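Cytochrome c, putative (Geobacter sulfurreducens, PDB 2CZS) carries two covalently attached c-type hemes and probably serves in electron transport. Local coordinates at residues N16-F20 with Q36-H41. Residues are numbered along the deposited sequence.
Sequences NHKRF and QCVECH. With HEM (protoporphyrin IX containing Fe), chain F.
N16-F20, which turns from loop into the start of helix 18-25, and Q36-H41, which leaves the end of helix 30-37, clasp a heme between H17 and H41 and touch each other directly beside it; the backbones stay apart, with CA of F20 and CA of Q36 8.7 Å from each other. N16 sets its ND2 3.3 Å from heme CMD. H17, at the N-cap position, uses an m rotamer (chi2 89°) to bring NE2 to the iron at 2.0 Å, while its ND1 is hydrogen-bonded to D14. Across the porphyrin, H41 NE2 binds the same iron at 2.0 Å, leaving the two NE2 atoms 4.1 Å apart. At the periphery R19 (chi1 p) reaches past the heme, its NH2 3.0 Å from Q36 OE1 and in a long salt bridge (3.9 Å) with E39 OE2. F20 packs its CE1 3.5 Å from heme CHC, heme CBB lies over its ring face, and Q36 OE1 meets the ring edge 3.5 Å from F20 CE2. Thioether bonds join C37 SG to heme CAB (1.9 Å) and C40 SG to heme CAC (2.1 Å), completing a bis-histidine c-type heme site built on the CXXCH motif.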
ATOM      1  N   ASN A  16       3.562  11.766   0.564  1.00 27.91           N
ATOM      2  CA  ASN A  16       4.020  10.423   0.877  1.00 27.13           C
ATOM      3  C   ASN A  16       3.633   9.327  -0.098  1.00 26.57           C
ATOM      4  O   ASN A  16       4.271   8.276  -0.110  1.00 26.67           O
ATOM      5  CB  ASN A  16       3.594  10.023   2.285  1.00 27.49           C
ATOM      6  CG  ASN A  16       4.530  10.550   3.332  1.00 29.86           C
ATOM      7  OD1 ASN A  16       5.687  10.870   3.040  1.00 33.51           O
ATOM      8  ND2 ASN A  16       4.044  10.651   4.547  1.00 30.95           N
ATOM      9  N   HIS A  17       2.601   9.561  -0.906  1.00 24.02           N
ATOM     10  CA  HIS A  17       2.108   8.502  -1.796  1.00 23.98           C
ATOM     11  C   HIS A  17       2.043   8.902  -3.243  1.00 23.74           C
ATOM     12  O   HIS A  17       1.689   8.070  -4.098  1.00 22.38           O
ATOM     13  CB  HIS A  17       0.740   8.080  -1.317  1.00 22.82           C
ATOM     14  CG  HIS A  17       0.745   7.564   0.080  1.00 20.35           C
ATOM     15  ND1 HIS A  17       0.567   8.375   1.182  1.00 23.21           N
ATOM     16  CD2 HIS A  17       0.913   6.311   0.552  1.00 17.86           C
ATOM     17  CE1 HIS A  17       0.600   7.634   2.276  1.00 21.59           C
ATOM     18  NE2 HIS A  17       0.821   6.378   1.926  1.00 18.08           N
ATOM     19  N   LYS A  18       2.350  10.164  -3.525  1.00 24.02           N
ATOM     20  CA  LYS A  18       2.300  10.637  -4.913  1.00 24.24           C
ATOM     21  C   LYS A  18       3.075   9.761  -5.888  1.00 23.55           C
ATOM     22  O   LYS A  18       2.589   9.509  -7.000  1.00 21.47           O
ATOM     23  CB  LYS A  18       2.734  12.116  -5.030  1.00 24.92           C
ATOM     24  CG  LYS A  18       2.771  12.651  -6.479  1.00 26.28           C
ATOM     25  CD  LYS A  18       2.845  14.175  -6.536  1.00 29.78           C
ATOM     26  CE  LYS A  18       4.241  14.672  -6.320  1.00 32.22           C
ATOM     27  NZ  LYS A  18       4.221  16.140  -6.110  1.00 35.72           N
ATOM     28  N   ARG A  19       4.279   9.323  -5.517  1.00 22.70           N
ATOM     29  CA  ARG A  19       5.108   8.551  -6.450  1.00 23.72           C
ATOM     30  C   ARG A  19       4.437   7.249  -6.847  1.00 22.89           C
ATOM     31  O   ARG A  19       4.626   6.784  -7.952  1.00 23.76           O
ATOM     32  CB  ARG A  19       6.524   8.317  -5.929  1.00 24.92           C
ATOM     33  CG  ARG A  19       6.639   7.318  -4.798  1.00 27.63           C
ATOM     34  CD  ARG A  19       8.081   7.261  -4.294  1.00 33.69           C
ATOM     35  NE  ARG A  19       8.404   6.020  -3.587  1.00 38.62           N
ATOM     36  CZ  ARG A  19       8.978   4.958  -4.154  1.00 39.25           C
ATOM     37  NH1 ARG A  19       9.284   4.967  -5.449  1.00 41.93           N
ATOM     38  NH2 ARG A  19       9.246   3.882  -3.425  1.00 40.46           N
ATOM     39  N   PHE A  20       3.625   6.681  -5.960  1.00 22.24           N
ATOM     40  CA  PHE A  20       2.893   5.462  -6.316  1.00 21.01           C
ATOM     41  C   PHE A  20       1.727   5.731  -7.279  1.00 20.37           C
ATOM     42  O   PHE A  20       1.504   4.975  -8.201  1.00 21.13           O
ATOM     43  CB  PHE A  20       2.449   4.717  -5.071  1.00 20.59           C
ATOM     44  CG  PHE A  20       3.547   4.531  -4.084  1.00 22.86           C
ATOM     45  CD1 PHE A  20       3.561   5.246  -2.902  1.00 22.12           C
ATOM     46  CD2 PHE A  20       4.619   3.698  -4.379  1.00 22.86           C
ATOM     47  CE1 PHE A  20       4.588   5.085  -1.980  1.00 24.18           C
ATOM     48  CE2 PHE A  20       5.679   3.553  -3.482  1.00 22.96           C
ATOM     49  CZ  PHE A  20       5.632   4.244  -2.264  1.00 23.08           C
ATOM     50  N   GLN A  36       7.033  -1.761  -2.329  1.00 24.21           N
ATOM     51  CA  GLN A  36       7.538  -0.459  -1.864  1.00 23.29           C
ATOM     52  C   GLN A  36       6.785   0.105  -0.662  1.00 22.88           C
ATOM     53  O   GLN A  36       7.348   0.872   0.118  1.00 22.75           O
ATOM     54  CB  GLN A  36       7.595   0.574  -3.006  1.00 24.03           C
ATOM     55  CG  GLN A  36       8.566   0.192  -4.144  1.00 27.72           C
ATOM     56  CD  GLN A  36       8.257   0.872  -5.468  1.00 33.41           C
ATOM     57  OE1 GLN A  36       8.041   2.072  -5.534  1.00 36.15           O
ATOM     58  NE2 GLN A  36       8.266   0.096  -6.541  1.00 33.25           N
ATOM     59  N   CYS A  37       5.538  -0.308  -0.449  1.00 22.10           N
ATOM     60  CA  CYS A  37       4.770   0.187   0.726  1.00 20.92           C
ATOM     61  C   CYS A  37       5.380  -0.171   2.098  1.00 22.23           C
ATOM     62  O   CYS A  37       5.179   0.576   3.053  1.00 21.64           O
ATOM     63  CB  CYS A  37       3.318  -0.281   0.713  1.00 20.26           C
ATOM     64  SG  CYS A  37       2.499  -0.219  -0.882  1.00 18.23           S
ATOM     65  N   VAL A  38       6.038  -1.332   2.148  1.00 23.24           N
ATOM     66  CA  VAL A  38       6.644  -1.946   3.360  1.00 24.71           C
ATOM     67  C   VAL A  38       7.737  -1.081   3.936  1.00 25.87           C
ATOM     68  O   VAL A  38       8.062  -1.186   5.128  1.00 26.72           O
ATOM     69  CB  VAL A  38       7.258  -3.361   3.048  1.00 25.06           C
ATOM     70  CG1 VAL A  38       7.391  -4.202   4.342  1.00 24.76           C
ATOM     71  CG2 VAL A  38       6.405  -4.122   2.056  1.00 25.07           C
ATOM     72  N   GLU A  39       8.326  -0.242   3.096  1.00 25.25           N
ATOM     73  CA  GLU A  39       9.356   0.699   3.550  1.00 26.90           C
ATOM     74  C   GLU A  39       8.908   1.480   4.752  1.00 26.40           C
ATOM     75  O   GLU A  39       9.701   1.703   5.668  1.00 27.72           O
ATOM     76  CB  GLU A  39       9.708   1.695   2.456  1.00 26.29           C
ATOM     77  CG  GLU A  39      10.424   1.061   1.288  1.00 32.43           C
ATOM     78  CD  GLU A  39      10.713   2.064   0.199  1.00 36.26           C
ATOM     79  OE1 GLU A  39      11.456   1.717  -0.744  1.00 39.38           O
ATOM     80  OE2 GLU A  39      10.200   3.207   0.288  1.00 40.40           O
ATOM     81  N   CYS A  40       7.642   1.892   4.739  1.00 25.59           N
ATOM     82  CA  CYS A  40       7.050   2.683   5.807  1.00 24.98           C
ATOM     83  C   CYS A  40       6.048   1.906   6.642  1.00 25.19           C
ATOM     84  O   CYS A  40       5.981   2.072   7.858  1.00 24.23           O
ATOM     85  CB  CYS A  40       6.410   3.937   5.228  1.00 26.30           C
ATOM     86  SG  CYS A  40       7.607   4.957   4.389  1.00 27.93           S
ATOM     87  N   HIS A  41       5.259   1.067   5.983  1.00 24.32           N
ATOM     88  CA  HIS A  41       4.205   0.333   6.632  1.00 24.53           C
ATOM     89  C   HIS A  41       4.708  -1.028   7.077  1.00 25.65           C
ATOM     90  O   HIS A  41       4.703  -1.969   6.315  1.00 25.58           O
ATOM     91  CB  HIS A  41       3.013   0.203   5.683  1.00 23.70           C
ATOM     92  CG  HIS A  41       2.324   1.506   5.388  1.00 22.04           C
ATOM     93  ND1 HIS A  41       1.419   2.068   6.260  1.00 22.87           N
ATOM     94  CD2 HIS A  41       2.376   2.332   4.314  1.00 19.82           C
ATOM     95  CE1 HIS A  41       0.941   3.188   5.741  1.00 22.14           C
ATOM     96  NE2 HIS A  41       1.514   3.378   4.565  1.00 21.60           N
TER
HETATM   97  CHA HEM F 500      -1.215   6.099   5.483  1.00 21.16           C
HETATM   98  CHB HEM F 500      -1.401   2.861   1.955  1.00 18.70           C
HETATM   99  CHC HEM F 500       3.265   3.680   0.960  1.00 20.30           C
HETATM  100  CHD HEM F 500       3.519   6.753   4.660  1.00 21.26           C
HETATM  101  C1A HEM F 500      -1.672   5.150   4.630  1.00 21.86           C
HETATM  102  C2A HEM F 500      -3.002   4.609   4.666  1.00 22.76           C
HETATM  103  C3A HEM F 500      -3.042   3.701   3.685  1.00 22.27           C
HETATM  104  C4A HEM F 500      -1.752   3.667   3.025  1.00 18.93           C
HETATM  105  CMA HEM F 500      -4.230   2.819   3.268  1.00 21.65           C
HETATM  106  CAA HEM F 500      -4.102   5.001   5.691  1.00 25.93           C
HETATM  107  CBA HEM F 500      -4.803   6.277   5.265  1.00 30.73           C
HETATM  108  CGA HEM F 500      -5.968   6.623   6.161  1.00 31.46           C
HETATM  109  O1A HEM F 500      -6.011   6.260   7.371  1.00 34.41           O
HETATM  110  O2A HEM F 500      -6.884   7.273   5.605  1.00 34.48           O
HETATM  111  C1B HEM F 500      -0.168   2.822   1.361  1.00 19.47           C
HETATM  112  C2B HEM F 500       0.181   1.989   0.237  1.00 17.85           C
HETATM  113  C3B HEM F 500       1.479   2.219  -0.068  1.00 18.25           C
HETATM  114  C4B HEM F 500       2.002   3.190   0.877  1.00 18.52           C
HETATM  115  CMB HEM F 500      -0.846   1.041  -0.434  1.00 20.26           C
HETATM  116  CAB HEM F 500       2.307   1.607  -1.217  1.00 18.54           C
HETATM  117  CBB HEM F 500       1.861   1.752  -2.509  1.00 17.77           C
HETATM  118  C1C HEM F 500       3.731   4.528   1.946  1.00 16.94           C
HETATM  119  C2C HEM F 500       5.139   4.917   2.059  1.00 20.52           C
HETATM  120  C3C HEM F 500       5.202   5.793   3.098  1.00 21.14           C
HETATM  121  C4C HEM F 500       3.866   5.948   3.609  1.00 21.90           C
HETATM  122  CMC HEM F 500       6.295   4.387   1.191  1.00 21.05           C
HETATM  123  CAC HEM F 500       6.436   6.534   3.661  1.00 23.92           C
HETATM  124  CBC HEM F 500       6.992   7.494   2.911  1.00 25.09           C
HETATM  125  C1D HEM F 500       2.272   6.921   5.188  1.00 23.21           C
HETATM  126  C2D HEM F 500       1.876   7.835   6.247  1.00 23.17           C
HETATM  127  C3D HEM F 500       0.410   7.606   6.516  1.00 25.80           C
HETATM  128  C4D HEM F 500       0.043   6.579   5.580  1.00 21.50           C
HETATM  129  CMD HEM F 500       2.754   8.854   6.994  1.00 22.07           C
HETATM  130  CAD HEM F 500      -0.486   8.364   7.528  1.00 27.44           C
HETATM  131  CBD HEM F 500      -1.551   9.206   6.827  1.00 33.91           C
HETATM  132  CGD HEM F 500      -0.910  10.107   5.818  1.00 36.11           C
HETATM  133  O1D HEM F 500      -0.341  11.138   6.247  1.00 38.33           O
HETATM  134  O2D HEM F 500      -0.960   9.801   4.598  1.00 36.26           O
HETATM  135  NA  HEM F 500      -0.924   4.565   3.653  1.00 21.89           N
HETATM  136  NB  HEM F 500       0.977   3.534   1.733  1.00 19.15           N
HETATM  137  NC  HEM F 500       2.985   5.162   2.892  1.00 21.91           N
HETATM  138  ND  HEM F 500       1.161   6.186   4.842  1.00 18.61           N
HETATM  139 FE   HEM F 500       1.051   4.848   3.245  1.00 20.04          FE